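Local coordinates for peptidoglycan recognition protein 3 (Branchiostoma belcheri tsingtauense, PDB 4Z8I) that probably cleaves the amide bond between N-acetylmuramic acid and L-alanine in peptidoglycan, as a zinc-dependent amidase that also carries a chitin-binding domain, at residues V87-H93 against E157-F163; R142-R146 against L190-R194; H150-V154 against H202-G206. All coordinates share one frame; numbering follows the deposited sequence.

All three contacts belong to the amidase part of the chain: one lies within its sheet and two join loops to the elements beside it. Contact 1 is the buried one: two parallel strands joined by backbone bonds, with apolar side chains on one face and a zinc ligand on the other. Contact 3 sits beside it at the same zinc, partly buried, where a loop meets a short helix through small apolar groups and one hydrogen bond from a side-chain amide. Contact 2 is a surface contact near the start of strand 87-94, carried by a salt bridge and a tryptophan. Residues 142-146 and 150-154 belong to the same long connection between strands 138-140 and 158-163.

Contact 1 of 3, residues V87-H93 against E157-F163; sequences VPKVVIH and ESIGICF. With ZN (zinc ion), chain B.
In the mixed beta-sheet of the amidase domain, strands 89-93 and 158-163 run parallel as neighbours, in register from Lys89 beside Ser158 to His93 beside Cys162. Their axes approach to 4.6 Å at an angle of 22°. Lys89, Val91 and His93 each donate N-H and accept at C=O, giving six backbone hydrogen bonds to Glu157, Ile159, Ile161 and Phe163. Val91 N reaches Ile159 O at 3.1 Å, and His93 N reaches Ile161 O at 2.7 Å. Phe163 N instead approaches His93 O (2.9 Å) from above the carbonyl plane, while that oxygen also lies in plane at the edge of the Phe163 ring.

On the apolar face, Val90 CG1 meets Ile161 CD1 at 4.1 Å. Ile92 lies alongside Ile161, and its CG2 branch, anti to the backbone N, reaches Phe163 CE1 at 3.8 Å. Helix 174-190 packs over this face, with Leu183 and Ile184 against Ile161. The other face bears Val91, Ser158, Cys162 and His93, whose CB rests on Cys162 CB at 3.8 Å. His93 ND1 binds zinc at 2.0 Å, and NE2 is hydrogen-bonded to His150 ND1, which helps fix the ring's rotation. His202, Cys210 and a water complete the metal site. A ligand near the C-terminal end of a strand inside the sheet, with two histidines and a cysteine on the metal, is consistent with the zinc amidase fold of peptidoglycan recognition proteins.

Contact 2 of 3, residues R142-R146 against L190-R194; sequences RGWDR and LGKIR
Lys192 and Asp145 form a surface salt bridge just beyond the Schellman motif that ends helix 174-190, joining that turn to the loop after strand 138-140. NZ of Lys192 gives a hydrogen bond of 2.7 Å to Asp145 OD1, which accepts with its syn lone pair, on the side of the other oxygen; OD2 is farther from NZ, at 3.5 Å, so the ammonium group sits unevenly on the carboxylate. The opposite charges probably stabilise each other in their ionised forms, although both residues are partly exposed to solvent.

Backbone partners surround the lysine: its N-H is taken up within the turn, its C=O by the strand at Val87. Lys192 N bonds back to Gly187 O and Gly191 N to Val188 O, the two bonds of the Schellman motif, with Gly191 at positive phi in the C-prime position. Lys192 O accepts from Val87 N, probably as a hydrogen bond of 2.8 Å. On the other segment, the guanidinium of Arg142 pins the loop through backbone oxygens of Asp125, Ile126 and Arg147.

The lysine chain crosses the Trp144 side chain at about a right angle. CG, beside the backbone N and anti to the carbonyl carbon (chi1 -58°), lies over one face of the indole near its rim, 3.6 Å from the ring plane; the bend at chi2 (-70°) then takes CD past Trp144 CB at 3.6 Å before NZ meets the acid. With an alanine here, Asp145 would probably lose its cationic mate and part of the indole face its aliphatic neighbour. Ile193 takes a different side of the same ring: its CD1 meets Trp144 CZ3 at the edge, near the ring plane, 3.9 Å away.

Contact 3 of 3, residues H150-V154 against H202-G206; sequences HALNV and HRDVG. With ZN (zinc ion), chain B.
Asn153 ND2 gives a hydrogen bond to Val205 O at 3.1 Å, the polar link between the loop 150-154 and the short, weakly bonded helix 202-205 that carries one histidine of the zinc site. The bond is fairly straight, with an N-H...O angle of 162°. The carbonyl points almost directly at the donor, and the oxygen lies close to the plane of the Asn153 amide, so this flat group is well turned for the bond.

The loop is braced by its own turn and by the next residue, Asn155. Val154 N bonds to Ala151 O at 3.0 Å, closing a beta-turn through Leu152 and Asn153, while Asn155 OD1 accepts from both His150 N and Ala151 N. In the helix, His202 O takes the N-H of Val205 and, weakly, that of Gly206.

Val205 makes the apolar part of the contact by dividing its two methyl groups. CG1 meets Ala151 CB at 4.0 Å; CG2, anti to the backbone N, reaches Val154 CB at 3.9 Å, the two valines meeting at a slant. Val154 in turn packs against Lys89 and Val91 of strand 87-94, linking this loop to the sheet.

His202 lies at the metal end of the contact. With CG anti to the backbone N (chi1 -171°), its ring extends toward the metal so that ND1 binds zinc at 2.0 Å, in the site shared with His93, Cys210 and a water. NE2 lies 3.4 Å from His150 O at a poor angle, not hydrogen-bonded to it. His202 CD2 rests against the methyl of Ala151, CB, at 4.0 Å.

Contact 1 of 3, residues V87-H93 against E157-F163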
loop_
_atom_site.group_PDB
_atom_site.type_symbol
_atom_site.label_atom_id
_atom_site.label_comp_id
_atom_site.label_asym_id
_atom_site.label_seq_id
_atom_site.Cartn_x
_atom_site.Cartn_y
_atom_site.Cartn_z
ATOM N N VAL A 87 7.817 -11.838 2.085
ATOM C CA VAL A 87 8.250 -11.476 0.743
ATOM C C VAL A 87 9.421 -10.488 0.764
ATOM O O VAL A 87 9.416 -9.519 1.527
ATOM C CB VAL A 87 7.060 -10.932 -0.084
ATOM C CG1 VAL A 87 7.511 -10.436 -1.442
ATOM C CG2 VAL A 87 5.986 -11.997 -0.223
ATOM N N PRO A 88 10.443 -10.754 -0.064
ATOM C CA PRO A 88 11.660 -9.942 -0.166
ATOM C C PRO A 88 11.422 -8.569 -0.776
ATOM O O PRO A 88 12.027 -7.602 -0.320
ATOM C CB PRO A 88 12.546 -10.750 -1.122
ATOM C CG PRO A 88 12.010 -12.121 -1.089
ATOM C CD PRO A 88 10.544 -11.995 -0.849
ATOM N N LYS A 89 10.570 -8.480 -1.793
ATOM C CA LYS A 89 10.480 -7.239 -2.557
ATOM C C LYS A 89 9.071 -6.813 -2.988
ATOM O O LYS A 89 8.157 -7.628 -3.067
ATOM C CB LYS A 89 11.432 -7.302 -3.755
ATOM C CG LYS A 89 11.457 -8.638 -4.475
ATOM C CD LYS A 89 12.741 -8.819 -5.284
ATOM C CE LYS A 89 13.872 -9.352 -4.427
ATOM N NZ LYS A 89 15.084 -9.677 -5.227
ATOM N N VAL A 90 8.909 -5.519 -3.256
ATOM C CA VAL A 90 7.620 -4.961 -3.665
ATOM C C VAL A 90 7.744 -4.307 -5.036
ATOM O O VAL A 90 8.614 -3.457 -5.246
ATOM C CB VAL A 90 7.122 -3.907 -2.657
ATOM C CG1 VAL A 90 5.759 -3.380 -3.068
ATOM C CG2 VAL A 90 7.056 -4.496 -1.264
ATOM N N VAL A 91 6.881 -4.709 -5.968
ATOM C CA VAL A 91 6.911 -4.171 -7.326
ATOM C C VAL A 91 5.700 -3.276 -7.564
ATOM O O VAL A 91 4.565 -3.664 -7.274
ATOM C CB VAL A 91 6.950 -5.297 -8.380
ATOM C CG1 VAL A 91 7.096 -4.723 -9.773
ATOM C CG2 VAL A 91 8.097 -6.246 -8.089
ATOM N N ILE A 92 5.944 -2.077 -8.085
ATOM C CA ILE A 92 4.876 -1.109 -8.310
ATOM C C ILE A 92 4.464 -1.069 -9.781
ATOM O O ILE A 92 5.312 -0.987 -10.674
ATOM C CB ILE A 92 5.295 0.298 -7.847
ATOM C CG1 ILE A 92 5.657 0.281 -6.362
ATOM C CG2 ILE A 92 4.185 1.307 -8.114
ATOM C CD1 ILE A 92 4.499 -0.089 -5.454
ATOM N N HIS A 93 3.157 -1.126 -10.025
ATOM C CA HIS A 93 2.626 -1.156 -11.382
ATOM C C HIS A 93 1.666 -0.003 -11.622
ATOM O O HIS A 93 1.142 0.581 -10.674
ATOM C CB HIS A 93 1.888 -2.473 -11.627
ATOM C CG HIS A 93 2.783 -3.669 -11.687
ATOM N ND1 HIS A 93 3.328 -4.129 -12.865
ATOM C CD2 HIS A 93 3.225 -4.503 -10.716
ATOM C CE1 HIS A 93 4.070 -5.193 -12.619
ATOM N NE2 HIS A 93 4.025 -5.440 -11.322
ATOM N N GLU A 157 8.787 -13.835 -5.689
ATOM C CA GLU A 157 9.513 -13.146 -4.628
ATOM C C GLU A 157 8.898 -11.803 -4.269
ATOM O O GLU A 157 9.513 -11.013 -3.554
ATOM C CB GLU A 157 10.973 -12.924 -5.034
ATOM C CG GLU A 157 11.880 -14.130 -4.873
ATOM C CD GLU A 157 13.338 -13.789 -5.127
ATOM O OE1 GLU A 157 14.169 -14.007 -4.220
ATOM O OE2 GLU A 157 13.651 -13.299 -6.235
ATOM N N SER A 158 7.691 -11.533 -4.749
ATOM C CA SER A 158 7.159 -10.188 -4.596
ATOM C C SER A 158 5.656 -10.091 -4.395
ATOM O O SER A 158 4.908 -11.042 -4.630
ATOM C CB SER A 158 7.551 -9.330 -5.803
ATOM O OG SER A 158 6.861 -9.751 -6.967
ATOM N N ILE A 159 5.246 -8.910 -3.945
ATOM C CA ILE A 159 3.856 -8.496 -3.930
ATOM C C ILE A 159 3.696 -7.454 -5.035
ATOM O O ILE A 159 4.474 -6.503 -5.112
ATOM C CB ILE A 159 3.485 -7.871 -2.570
ATOM C CG1 ILE A 159 3.350 -8.957 -1.499
ATOM C CG2 ILE A 159 2.197 -7.072 -2.670
ATOM C CD1 ILE A 159 2.214 -9.929 -1.753
ATOM N N GLY A 160 2.708 -7.641 -5.904
ATOM C CA GLY A 160 2.461 -6.691 -6.972
ATOM C C GLY A 160 1.339 -5.728 -6.636
ATOM O O GLY A 160 0.194 -6.141 -6.439
ATOM N N ILE A 161 1.670 -4.441 -6.562
ATOM C CA ILE A 161 0.670 -3.404 -6.333
ATOM C C ILE A 161 0.490 -2.572 -7.592
ATOM O O ILE A 161 1.457 -2.019 -8.119
ATOM C CB ILE A 161 1.074 -2.460 -5.194
ATOM C CG1 ILE A 161 1.281 -3.241 -3.896
ATOM C CG2 ILE A 161 0.021 -1.381 -5.004
ATOM C CD1 ILE A 161 1.753 -2.385 -2.741
ATOM N N CYS A 162 -0.745 -2.476 -8.071
ATOM C CA CYS A 162 -1.013 -1.729 -9.294
ATOM C C CYS A 162 -1.913 -0.527 -9.053
ATOM O O CYS A 162 -3.041 -0.674 -8.595
ATOM C CB CYS A 162 -1.641 -2.639 -10.349
ATOM S SG CYS A 162 -2.072 -1.791 -11.877
ATOM N N PHE A 163 -1.409 0.663 -9.363
ATOM C CA PHE A 163 -2.233 1.862 -9.331
ATOM C C PHE A 163 -3.115 1.849 -10.567
ATOM O O PHE A 163 -2.644 1.544 -11.662
ATOM C CB PHE A 163 -1.362 3.119 -9.333
ATOM C CG PHE A 163 -0.634 3.357 -8.043
ATOM C CD1 PHE A 163 0.468 2.589 -7.699
ATOM C CD2 PHE A 163 -1.040 4.365 -7.183
ATOM C CE1 PHE A 163 1.141 2.812 -6.516
ATOM C CE2 PHE A 163 -0.369 4.593 -5.997
ATOM C CZ PHE A 163 0.722 3.818 -5.666
HETATM ZN ZN ZN B . 3.668 -3.296 -14.655
HETATM O O HOH W 1 2.292 -4.395 -15.501
#

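Contact 2 of 3, residues R142-R146 against L190-R194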
loop_
_atom_site.group_PDB
_atom_site.type_symbol
_atom_site.label_atom_id
_atom_site.label_comp_id
_atom_site.label_asym_id
_atom_site.label_seq_id
_atom_site.Cartn_x
_atom_site.Cartn_y
_atom_site.Cartn_z
ATOM N N ARG A 142 -4.859 -10.997 -5.646
ATOM C CA ARG A 142 -4.479 -12.330 -5.190
ATOM C C ARG A 142 -4.078 -12.322 -3.718
ATOM O O ARG A 142 -3.906 -13.377 -3.108
ATOM C CB ARG A 142 -3.358 -12.906 -6.059
ATOM C CG ARG A 142 -3.739 -13.010 -7.524
ATOM C CD ARG A 142 -2.708 -13.747 -8.358
ATOM N NE ARG A 142 -3.163 -13.871 -9.744
ATOM C CZ ARG A 142 -2.569 -14.618 -10.667
ATOM N NH1 ARG A 142 -1.487 -15.321 -10.363
ATOM N NH2 ARG A 142 -3.062 -14.664 -11.897
ATOM N N GLY A 143 -3.931 -11.128 -3.152
ATOM C CA GLY A 143 -3.676 -10.984 -1.729
ATOM C C GLY A 143 -2.235 -11.171 -1.295
ATOM O O GLY A 143 -1.316 -11.158 -2.115
ATOM N N TRP A 144 -2.045 -11.350 0.009
ATOM C CA TRP A 144 -0.719 -11.485 0.597
ATOM C C TRP A 144 -0.092 -12.832 0.284
ATOM O O TRP A 144 1.117 -12.933 0.072
ATOM C CB TRP A 144 -0.803 -11.356 2.121
ATOM C CG TRP A 144 -1.393 -10.077 2.610
ATOM C CD1 TRP A 144 -2.604 -9.909 3.218
ATOM C CD2 TRP A 144 -0.792 -8.782 2.545
ATOM N NE1 TRP A 144 -2.796 -8.585 3.530
ATOM C CE2 TRP A 144 -1.696 -7.872 3.127
ATOM C CE3 TRP A 144 0.422 -8.302 2.046
ATOM C CZ2 TRP A 144 -1.423 -6.508 3.224
ATOM C CZ3 TRP A 144 0.690 -6.949 2.141
ATOM C CH2 TRP A 144 -0.226 -6.068 2.724
ATOM N N ASP A 145 -0.927 -13.866 0.261
ATOM C CA ASP A 145 -0.445 -15.237 0.365
ATOM C C ASP A 145 -0.303 -15.979 -0.960
ATOM O O ASP A 145 0.284 -17.059 -1.002
ATOM C CB ASP A 145 -1.352 -16.023 1.318
ATOM C CG ASP A 145 -1.471 -15.365 2.678
ATOM O OD1 ASP A 145 -0.534 -14.640 3.072
ATOM O OD2 ASP A 145 -2.502 -15.568 3.356
ATOM N N ARG A 146 -0.828 -15.406 -2.038
ATOM C CA ARG A 146 -0.823 -16.092 -3.329
ATOM C C ARG A 146 0.144 -15.469 -4.331
ATOM O O ARG A 146 0.287 -14.247 -4.397
ATOM C CB ARG A 146 -2.244 -16.158 -3.903
ATOM C CG ARG A 146 -3.087 -17.263 -3.282
ATOM C CD ARG A 146 -4.586 -17.004 -3.386
ATOM N NE ARG A 146 -5.353 -18.096 -2.784
ATOM C CZ ARG A 146 -5.640 -18.183 -1.486
ATOM N NH1 ARG A 146 -5.234 -17.239 -0.648
ATOM N NH2 ARG A 146 -6.333 -19.214 -1.023
ATOM N N LEU A 190 2.603 -7.154 9.591
ATOM C CA LEU A 190 2.059 -8.508 9.696
ATOM C C LEU A 190 3.117 -9.597 9.490
ATOM O O LEU A 190 2.931 -10.742 9.906
ATOM C CB LEU A 190 0.926 -8.710 8.688
ATOM C CG LEU A 190 -0.337 -7.873 8.885
ATOM C CD1 LEU A 190 -1.316 -8.079 7.738
ATOM C CD2 LEU A 190 -0.994 -8.205 10.211
ATOM N N GLY A 191 4.220 -9.244 8.836
ATOM C CA GLY A 191 5.238 -10.224 8.506
ATOM C C GLY A 191 4.991 -10.864 7.150
ATOM O O GLY A 191 5.510 -11.942 6.860
ATOM N N LYS A 192 4.187 -10.199 6.325
ATOM C CA LYS A 192 3.943 -10.642 4.957
ATOM C C LYS A 192 5.064 -10.129 4.064
ATOM O O LYS A 192 5.432 -10.759 3.070
ATOM C CB LYS A 192 2.603 -10.107 4.451
ATOM C CG LYS A 192 1.406 -10.506 5.291
ATOM C CD LYS A 192 1.101 -11.990 5.168
ATOM C CE LYS A 192 -0.154 -12.353 5.955
ATOM N NZ LYS A 192 -0.611 -13.739 5.660
ATOM N N ILE A 193 5.593 -8.969 4.433
ATOM C CA ILE A 193 6.705 -8.348 3.730
ATOM C C ILE A 193 7.831 -8.122 4.732
ATOM O O ILE A 193 7.589 -7.624 5.835
ATOM C CB ILE A 193 6.295 -6.984 3.144
ATOM C CG1 ILE A 193 4.966 -7.096 2.398
ATOM C CG2 ILE A 193 7.376 -6.439 2.233
ATOM C CD1 ILE A 193 4.442 -5.772 1.899
ATOM N N ARG A 194 9.053 -8.494 4.359
ATOM C CA ARG A 194 10.217 -8.258 5.209
ATOM C C ARG A 194 10.379 -6.773 5.501
ATOM O O ARG A 194 9.987 -5.929 4.695
ATOM C CB ARG A 194 11.488 -8.780 4.537
ATOM C CG ARG A 194 11.549 -10.289 4.410
ATOM C CD ARG A 194 12.883 -10.747 3.844
ATOM N NE ARG A 194 13.074 -12.185 4.006
ATOM C CZ ARG A 194 13.611 -12.746 5.084
ATOM N NH1 ARG A 194 13.749 -14.064 5.154
ATOM N NH2 ARG A 194 14.011 -11.987 6.095
#

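Contact 3 of 3, residues H150-V154 against H202-G206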
loop_
_atom_site.group_PDB
_atom_site.type_symbol
_atom_site.label_atom_id
_atom_site.label_comp_id
_atom_site.label_asym_id
_atom_site.label_seq_id
_atom_site.Cartn_x
_atom_site.Cartn_y
_atom_site.Cartn_z
ATOM N N HIS A 150 2.378 -10.587 -12.350
ATOM C CA HIS A 150 2.555 -9.180 -12.698
ATOM C C HIS A 150 3.961 -8.869 -13.207
ATOM O O HIS A 150 4.165 -7.885 -13.919
ATOM C CB HIS A 150 2.228 -8.296 -11.491
ATOM C CG HIS A 150 3.061 -8.591 -10.281
ATOM N ND1 HIS A 150 4.299 -8.022 -10.070
ATOM C CD2 HIS A 150 2.833 -9.396 -9.216
ATOM C CE1 HIS A 150 4.797 -8.462 -8.929
ATOM N NE2 HIS A 150 3.927 -9.298 -8.390
ATOM N N ALA A 151 4.929 -9.703 -12.837
ATOM C CA ALA A 151 6.312 -9.514 -13.266
ATOM C C ALA A 151 7.073 -10.835 -13.243
ATOM O O ALA A 151 7.448 -11.329 -12.175
ATOM C CB ALA A 151 7.004 -8.487 -12.391
ATOM N N LEU A 152 7.315 -11.381 -14.432
ATOM C CA LEU A 152 7.828 -12.741 -14.607
ATOM C C LEU A 152 9.089 -13.063 -13.803
ATOM O O LEU A 152 9.180 -14.122 -13.180
ATOM C CB LEU A 152 8.085 -13.013 -16.092
ATOM C CG LEU A 152 8.042 -14.477 -16.538
ATOM C CD1 LEU A 152 6.613 -14.898 -16.854
ATOM C CD2 LEU A 152 8.962 -14.730 -17.728
ATOM N N ASN A 153 10.056 -12.153 -13.821
ATOM C CA ASN A 153 11.327 -12.380 -13.138
ATOM C C ASN A 153 11.220 -12.453 -11.612
ATOM O O ASN A 153 12.150 -12.912 -10.948
ATOM C CB ASN A 153 12.341 -11.293 -13.522
ATOM C CG ASN A 153 12.914 -11.485 -14.917
ATOM O OD1 ASN A 153 13.056 -12.610 -15.394
ATOM N ND2 ASN A 153 13.256 -10.381 -15.573
ATOM N N VAL A 154 10.091 -12.015 -11.058
ATOM C CA VAL A 154 10.020 -11.740 -9.626
ATOM C C VAL A 154 8.670 -12.098 -8.972
ATOM O O VAL A 154 8.445 -11.822 -7.789
ATOM C CB VAL A 154 10.403 -10.254 -9.354
ATOM C CG1 VAL A 154 9.232 -9.328 -9.640
ATOM C CG2 VAL A 154 10.911 -10.069 -7.942
ATOM N N HIS A 202 8.028 -1.580 -11.988
ATOM C CA HIS A 202 7.966 -2.704 -12.921
ATOM C C HIS A 202 9.107 -2.640 -13.936
ATOM O O HIS A 202 9.691 -3.664 -14.290
ATOM C CB HIS A 202 6.613 -2.735 -13.635
ATOM C CG HIS A 202 6.387 -3.967 -14.455
ATOM N ND1 HIS A 202 5.324 -4.097 -15.323
ATOM C CD2 HIS A 202 7.077 -5.129 -14.532
ATOM C CE1 HIS A 202 5.373 -5.283 -15.903
ATOM N NE2 HIS A 202 6.429 -5.928 -15.441
ATOM N N ARG A 203 9.435 -1.432 -14.386
ATOM C CA ARG A 203 10.492 -1.241 -15.375
ATOM C C ARG A 203 11.863 -1.625 -14.828
ATOM O O ARG A 203 12.791 -1.890 -15.594
ATOM C CB ARG A 203 10.520 0.211 -15.859
ATOM C CG ARG A 203 10.838 1.219 -14.764
ATOM C CD ARG A 203 10.980 2.627 -15.316
ATOM N NE ARG A 203 9.754 3.099 -15.952
ATOM C CZ ARG A 203 9.620 4.294 -16.517
ATOM N NH1 ARG A 203 10.639 5.143 -16.524
ATOM N NH2 ARG A 203 8.470 4.643 -17.074
ATOM N N ASP A 204 11.987 -1.645 -13.505
ATOM C CA ASP A 204 13.251 -1.990 -12.863
ATOM C C ASP A 204 13.560 -3.480 -12.996
ATOM O O ASP A 204 14.718 -3.895 -12.929
ATOM C CB ASP A 204 13.222 -1.601 -11.382
ATOM C CG ASP A 204 13.314 -0.103 -11.167
ATOM O OD1 ASP A 204 13.987 0.579 -11.968
ATOM O OD2 ASP A 204 12.720 0.391 -10.187
ATOM N N VAL A 205 12.515 -4.276 -13.196
ATOM C CA VAL A 205 12.634 -5.728 -13.159
ATOM C C VAL A 205 12.201 -6.370 -14.482
ATOM O O VAL A 205 12.379 -7.573 -14.691
ATOM C CB VAL A 205 11.798 -6.300 -11.996
ATOM C CG1 VAL A 205 10.322 -6.299 -12.360
ATOM C CG2 VAL A 205 12.267 -7.694 -11.617
ATOM N N GLY A 206 11.642 -5.561 -15.378
ATOM C CA GLY A 206 11.197 -6.049 -16.672
ATOM C C GLY A 206 11.373 -5.029 -17.782
ATOM O O GLY A 206 12.031 -4.005 -17.596
HETATM ZN ZN ZN B . 3.668 -3.296 -14.655
HETATM O O HOH W 1 2.292 -4.395 -15.501
#